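Local coordinates for protein Phi class glutathione transferase GSTF1 (Populus tremula x Populus tremuloides, PDB 4RI6) that probably catalyses the transfer of glutathione to organic halides (RX), giving S-substituted glutathione and a halide anion, as a detoxifying glutathione transferase of the Phi class, at residues Pro4-Val16 / Leu23-Leu37. Residues are numbered along the deposited sequence; the frame is centred on the assembly and turned at random.
Sequences PVTIYGPPLSTAV and LIEKDVPFHLIPIDL. Unlike the reference sequence in segment 23-37: I33 (reference Val). With GSH (glutathione), chain C.
I7 and L23 meet tip to tip, CG1 of I7 lying 3.6 Å from CD1 of L23, where the helix of a beta-alpha-beta unit folds back on its own first strand. This is the opening unit of the thioredoxin-like glutathione-binding domain. Strands 5-8 and 30-33 run parallel; only their first bond, V5 N to P29 O, is weak, and the four that follow are short and near straight, I33 N to I7 O reaching 177°. On the helix-facing side V5 and I7 pack on L23, with F30 CB against V5 CG2. With its CG anti to the backbone N (chi1 -173°), L32 continues this layer, CD1 meeting I7 CG2 (3.7 Å), G9 O (3.4 Å) and V16, and CD2 P11. The other face, bearing T6, Y8, H31 and I33, is looser and more open to solvent. I33 CD1 makes a CH-pi contact over the Y8 ring and, 3.4 Å from T6 CG2, a local tight spot. Beyond the strands, P10 CD rests on I35 O (3.3 Å) and L37 CD1 approaches P10 CG, bringing the two loops together at the glutathione. There S13 OG caps helix 14-25 by accepting from V16 N and lies 3.2 Å from glutathione SG2, as in other Phi-class enzymes, where such a serine is thought to activate the thiol. Strand 30-33 edges the sheet, strand 58-60 flanks 5-8, and M211 of helix 203-214 packs against F30 and L32.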
loop_
_atom_site.group_PDB
_atom_site.type_symbol
_atom_site.label_atom_id
_atom_site.label_comp_id
_atom_site.label_asym_id
_atom_site.label_seq_id
_atom_site.Cartn_x
_atom_site.Cartn_y
_atom_site.Cartn_z
ATOM N N PRO A 4 19.663 9.463 17.559
ATOM C CA PRO A 4 18.265 9.567 17.125
ATOM C C PRO A 4 18.129 9.452 15.610
ATOM O O PRO A 4 18.993 9.914 14.867
ATOM C CB PRO A 4 17.846 10.960 17.598
ATOM C CG PRO A 4 18.805 11.304 18.690
ATOM C CD PRO A 4 20.096 10.668 18.288
ATOM N N VAL A 5 17.049 8.836 15.154
ATOM C CA VAL A 5 16.773 8.812 13.737
ATOM C C VAL A 5 16.298 10.190 13.337
ATOM O O VAL A 5 15.906 10.973 14.179
ATOM C CB VAL A 5 15.725 7.766 13.360
ATOM C CG1 VAL A 5 16.132 6.400 13.910
ATOM C CG2 VAL A 5 14.324 8.175 13.829
ATOM N N THR A 6 16.367 10.472 12.042
ATOM C CA THR A 6 15.978 11.756 11.482
ATOM C C THR A 6 14.718 11.593 10.634
ATOM O O THR A 6 14.678 10.751 9.745
ATOM C CB THR A 6 17.108 12.318 10.617
ATOM O OG1 THR A 6 18.299 12.463 11.411
ATOM C CG2 THR A 6 16.726 13.655 10.011
ATOM N N ILE A 7 13.705 12.410 10.907
ATOM C CA ILE A 7 12.456 12.403 10.150
ATOM C C ILE A 7 12.258 13.771 9.520
ATOM O O ILE A 7 12.464 14.782 10.185
ATOM C CB ILE A 7 11.240 12.078 11.049
ATOM C CG1 ILE A 7 11.499 10.806 11.859
ATOM C CG2 ILE A 7 9.966 11.991 10.225
ATOM C CD1 ILE A 7 11.655 9.573 11.050
ATOM N N TYR A 8 11.833 13.796 8.260
ATOM C CA TYR A 8 11.578 15.034 7.527
ATOM C C TYR A 8 10.091 15.262 7.331
ATOM O O TYR A 8 9.387 14.385 6.796
ATOM C CB TYR A 8 12.237 15.005 6.139
ATOM C CG TYR A 8 13.736 15.027 6.150
ATOM C CD1 TYR A 8 14.468 13.897 6.449
ATOM C CD2 TYR A 8 14.421 16.193 5.855
ATOM C CE1 TYR A 8 15.855 13.926 6.449
ATOM C CE2 TYR A 8 15.795 16.233 5.845
ATOM C CZ TYR A 8 16.509 15.102 6.153
ATOM O OH TYR A 8 17.884 15.146 6.144
ATOM N N GLY A 9 9.620 16.441 7.717
ATOM C CA GLY A 9 8.261 16.855 7.410
ATOM C C GLY A 9 7.513 17.436 8.601
ATOM O O GLY A 9 7.953 17.297 9.737
ATOM N N PRO A 10 6.355 18.066 8.349
ATOM C CA PRO A 10 5.553 18.689 9.415
ATOM C C PRO A 10 4.582 17.723 10.079
ATOM O O PRO A 10 4.011 16.877 9.415
ATOM C CB PRO A 10 4.784 19.768 8.672
ATOM C CG PRO A 10 4.546 19.159 7.319
ATOM C CD PRO A 10 5.752 18.279 7.023
ATOM N N PRO A 11 4.360 17.872 11.384
ATOM C CA PRO A 11 3.397 16.955 11.997
ATOM C C PRO A 11 1.945 17.111 11.502
ATOM O O PRO A 11 1.174 16.172 11.666
ATOM C CB PRO A 11 3.518 17.265 13.485
ATOM C CG PRO A 11 4.376 18.418 13.617
ATOM C CD PRO A 11 5.107 18.658 12.376
ATOM N N LEU A 12 1.579 18.207 10.855
ATOM C CA LEU A 12 0.219 18.305 10.284
ATOM C C LEU A 12 0.014 17.304 9.147
ATOM O O LEU A 12 -1.119 16.978 8.797
ATOM C CB LEU A 12 -0.082 19.733 9.782
ATOM C CG LEU A 12 0.824 20.320 8.683
ATOM C CD1 LEU A 12 0.410 19.887 7.278
ATOM C CD2 LEU A 12 0.842 21.831 8.765
ATOM N N SER A 13 1.101 16.787 8.579
ATOM C CA SER A 13 0.971 15.813 7.501
ATOM C C SER A 13 0.525 14.453 8.034
ATOM O O SER A 13 1.055 13.945 9.014
ATOM C CB SER A 13 2.301 15.650 6.746
ATOM O OG SER A 13 2.422 14.331 6.199
ATOM N N THR A 14 -0.430 13.846 7.358
ATOM C CA THR A 14 -0.928 12.539 7.790
ATOM C C THR A 14 0.145 11.474 7.718
ATOM O O THR A 14 0.270 10.663 8.627
ATOM C CB THR A 14 -2.121 12.100 6.948
ATOM O OG1 THR A 14 -1.780 12.219 5.564
ATOM C CG2 THR A 14 -3.327 12.965 7.242
ATOM N N ALA A 15 0.915 11.472 6.628
ATOM C CA ALA A 15 1.968 10.480 6.475
ATOM C C ALA A 15 3.100 10.679 7.484
ATOM O O ALA A 15 3.653 9.717 8.000
ATOM C CB ALA A 15 2.505 10.500 5.048
ATOM N N VAL A 16 3.464 11.922 7.766
ATOM C CA VAL A 16 4.417 12.175 8.851
ATOM C C VAL A 16 3.857 11.677 10.200
ATOM O O VAL A 16 4.560 11.064 10.993
ATOM C CB VAL A 16 4.767 13.691 8.967
ATOM C CG1 VAL A 16 5.654 13.958 10.196
ATOM C CG2 VAL A 16 5.455 14.192 7.680
ATOM N N LEU A 23 7.145 5.761 15.831
ATOM C CA LEU A 23 8.358 6.003 16.592
ATOM C C LEU A 23 8.051 6.038 18.081
ATOM O O LEU A 23 8.782 5.481 18.888
ATOM C CB LEU A 23 9.013 7.311 16.146
ATOM C CG LEU A 23 9.639 7.248 14.753
ATOM C CD1 LEU A 23 9.901 8.632 14.224
ATOM C CD2 LEU A 23 10.925 6.456 14.820
ATOM N N ILE A 24 6.952 6.688 18.442
ATOM C CA ILE A 24 6.614 6.860 19.851
ATOM C C ILE A 24 6.175 5.524 20.472
ATOM O O ILE A 24 6.614 5.177 21.567
ATOM C CB ILE A 24 5.527 7.923 20.023
ATOM C CG1 ILE A 24 6.086 9.300 19.650
ATOM C CG2 ILE A 24 5.032 7.943 21.460
ATOM C CD1 ILE A 24 5.028 10.372 19.420
ATOM N N GLU A 25 5.345 4.764 19.757
ATOM C CA GLU A 25 5.001 3.415 20.180
ATOM C C GLU A 25 6.238 2.560 20.366
ATOM O O GLU A 25 6.305 1.749 21.291
ATOM C CB GLU A 25 4.075 2.751 19.159
ATOM C CG GLU A 25 2.645 3.294 19.161
ATOM C CD GLU A 25 1.761 2.744 20.286
ATOM O OE1 GLU A 25 2.045 1.649 20.818
ATOM O OE2 GLU A 25 0.758 3.411 20.618
ATOM N N LYS A 26 7.215 2.730 19.475
ATOM C CA LYS A 26 8.418 1.909 19.537
ATOM C C LYS A 26 9.499 2.477 20.445
ATOM O O LYS A 26 10.572 1.885 20.545
ATOM C CB LYS A 26 8.988 1.705 18.130
ATOM C CG LYS A 26 8.049 0.902 17.251
ATOM C CD LYS A 26 7.740 -0.487 17.811
ATOM C CE LYS A 26 8.988 -1.314 18.092
ATOM N NZ LYS A 26 8.673 -2.711 18.522
ATOM N N ASP A 27 9.213 3.602 21.104
ATOM C CA ASP A 27 10.144 4.221 22.047
ATOM C C ASP A 27 11.452 4.584 21.346
ATOM O O ASP A 27 12.522 4.451 21.919
ATOM C CB ASP A 27 10.393 3.260 23.225
ATOM C CG ASP A 27 11.192 3.887 24.351
ATOM O OD1 ASP A 27 11.127 5.123 24.526
ATOM O OD2 ASP A 27 11.898 3.123 25.054
ATOM N N VAL A 28 11.364 5.006 20.088
ATOM C CA VAL A 28 12.552 5.362 19.327
ATOM C C VAL A 28 12.751 6.862 19.349
ATOM O O VAL A 28 11.903 7.603 18.857
ATOM C CB VAL A 28 12.455 4.886 17.884
ATOM C CG1 VAL A 28 13.688 5.313 17.099
ATOM C CG2 VAL A 28 12.300 3.383 17.861
ATOM N N PRO A 29 13.873 7.322 19.918
ATOM C CA PRO A 29 14.088 8.766 19.878
ATOM C C PRO A 29 14.316 9.243 18.463
ATOM O O PRO A 29 14.857 8.494 17.655
ATOM C CB PRO A 29 15.343 8.966 20.732
ATOM C CG PRO A 29 15.466 7.705 21.565
ATOM C CD PRO A 29 14.932 6.625 20.666
ATOM N N PHE A 30 13.898 10.466 18.166
ATOM C CA PHE A 30 13.995 10.976 16.816
ATOM C C PHE A 30 14.219 12.478 16.840
ATOM O O PHE A 30 13.977 13.146 17.847
ATOM C CB PHE A 30 12.734 10.633 15.998
ATOM C CG PHE A 30 11.477 11.248 16.545
ATOM C CD1 PHE A 30 11.098 12.526 16.170
ATOM C CD2 PHE A 30 10.684 10.547 17.429
ATOM C CE1 PHE A 30 9.951 13.104 16.680
ATOM C CE2 PHE A 30 9.538 11.109 17.936
ATOM C CZ PHE A 30 9.171 12.392 17.561
ATOM N N HIS A 31 14.718 12.983 15.721
ATOM C CA HIS A 31 14.852 14.403 15.466
ATOM C C HIS A 31 14.015 14.728 14.246
ATOM O O HIS A 31 14.157 14.095 13.209
ATOM C CB HIS A 31 16.323 14.779 15.249
ATOM C CG HIS A 31 16.532 16.197 14.817
ATOM N ND1 HIS A 31 16.174 17.275 15.599
ATOM C CD2 HIS A 31 17.091 16.715 13.696
ATOM C CE1 HIS A 31 16.484 18.395 14.972
ATOM N NE2 HIS A 31 17.045 18.084 13.817
ATOM N N LEU A 32 13.136 15.707 14.377
ATOM C CA LEU A 32 12.197 16.059 13.322
ATOM C C LEU A 32 12.615 17.338 12.624
ATOM O O LEU A 32 12.716 18.411 13.260
ATOM C CB LEU A 32 10.785 16.217 13.899
ATOM C CG LEU A 32 9.634 16.437 12.908
ATOM C CD1 LEU A 32 9.400 15.243 11.976
ATOM C CD2 LEU A 32 8.365 16.788 13.680
ATOM N N ILE A 33 12.863 17.209 11.320
ATOM C CA ILE A 33 13.289 18.322 10.482
ATOM C C ILE A 33 12.103 18.908 9.739
ATOM O O ILE A 33 11.456 18.223 8.938
ATOM C CB ILE A 33 14.385 17.883 9.472
ATOM C CG1 ILE A 33 15.696 17.610 10.209
ATOM C CG2 ILE A 33 14.639 18.968 8.419
ATOM C CD1 ILE A 33 16.763 16.981 9.334
ATOM N N PRO A 34 11.817 20.201 9.971
ATOM C CA PRO A 34 10.620 20.799 9.372
ATOM C C PRO A 34 10.710 20.957 7.860
ATOM O O PRO A 34 11.773 21.272 7.316
ATOM C CB PRO A 34 10.541 22.170 10.053
ATOM C CG PRO A 34 11.964 22.506 10.318
ATOM C CD PRO A 34 12.625 21.207 10.687
ATOM N N ILE A 35 9.584 20.697 7.200
ATOM C CA ILE A 35 9.389 20.980 5.777
ATOM C C ILE A 35 8.038 21.687 5.590
ATOM O O ILE A 35 6.997 21.078 5.869
ATOM C CB ILE A 35 9.391 19.675 4.924
ATOM C CG1 ILE A 35 10.662 18.840 5.146
ATOM C CG2 ILE A 35 9.189 20.002 3.467
ATOM C CD1 ILE A 35 11.920 19.401 4.511
ATOM N N ASP A 36 8.029 22.935 5.114
ATOM C CA ASP A 36 6.777 23.699 4.981
ATOM C C ASP A 36 6.126 23.433 3.621
ATOM O O ASP A 36 6.596 23.903 2.599
ATOM C CB ASP A 36 7.028 25.212 5.188
ATOM C CG ASP A 36 5.737 26.033 5.261
ATOM O OD1 ASP A 36 4.736 25.689 4.595
ATOM O OD2 ASP A 36 5.736 27.054 5.989
ATOM N N LEU A 37 5.024 22.677 3.630
ATOM C CA LEU A 37 4.352 22.259 2.404
ATOM C C LEU A 37 3.645 23.419 1.720
ATOM O O LEU A 37 3.525 23.444 0.505
ATOM C CB LEU A 37 3.349 21.130 2.698
ATOM C CG LEU A 37 3.928 19.892 3.382
ATOM C CD1 LEU A 37 2.845 18.848 3.703
ATOM C CD2 LEU A 37 5.035 19.284 2.522
HETATM N N1 GSH C . 2.449 7.604 0.049
HETATM C CA1 GSH C . 3.267 8.589 0.734
HETATM C C1 GSH C . 3.662 8.203 2.145
HETATM O O11 GSH C . 2.860 7.521 2.750
HETATM O O12 GSH C . 4.761 8.533 2.650
HETATM C CB1 GSH C . 2.349 9.789 0.775
HETATM C CG1 GSH C . 3.182 11.029 0.903
HETATM C CD1 GSH C . 2.308 12.237 0.727
HETATM O OE1 GSH C . 1.426 12.315 -0.105
HETATM N N2 GSH C . 2.630 13.207 1.554
HETATM C CA2 GSH C . 2.027 14.502 1.623
HETATM C C2 GSH C . 2.947 15.457 0.914
HETATM O O2 GSH C . 4.139 15.270 0.994
HETATM C CB2 GSH C . 1.866 14.797 3.120
HETATM S SG2 GSH C . 0.307 14.173 3.787
HETATM N N3 GSH C . 2.375 16.464 0.245
HETATM C CA3 GSH C . 3.136 17.504 -0.414
HETATM C C3 GSH C . 3.332 17.237 -1.883
HETATM O O31 GSH C . 2.918 16.161 -2.364
HETATM O O32 GSH C . 3.906 18.108 -2.565
#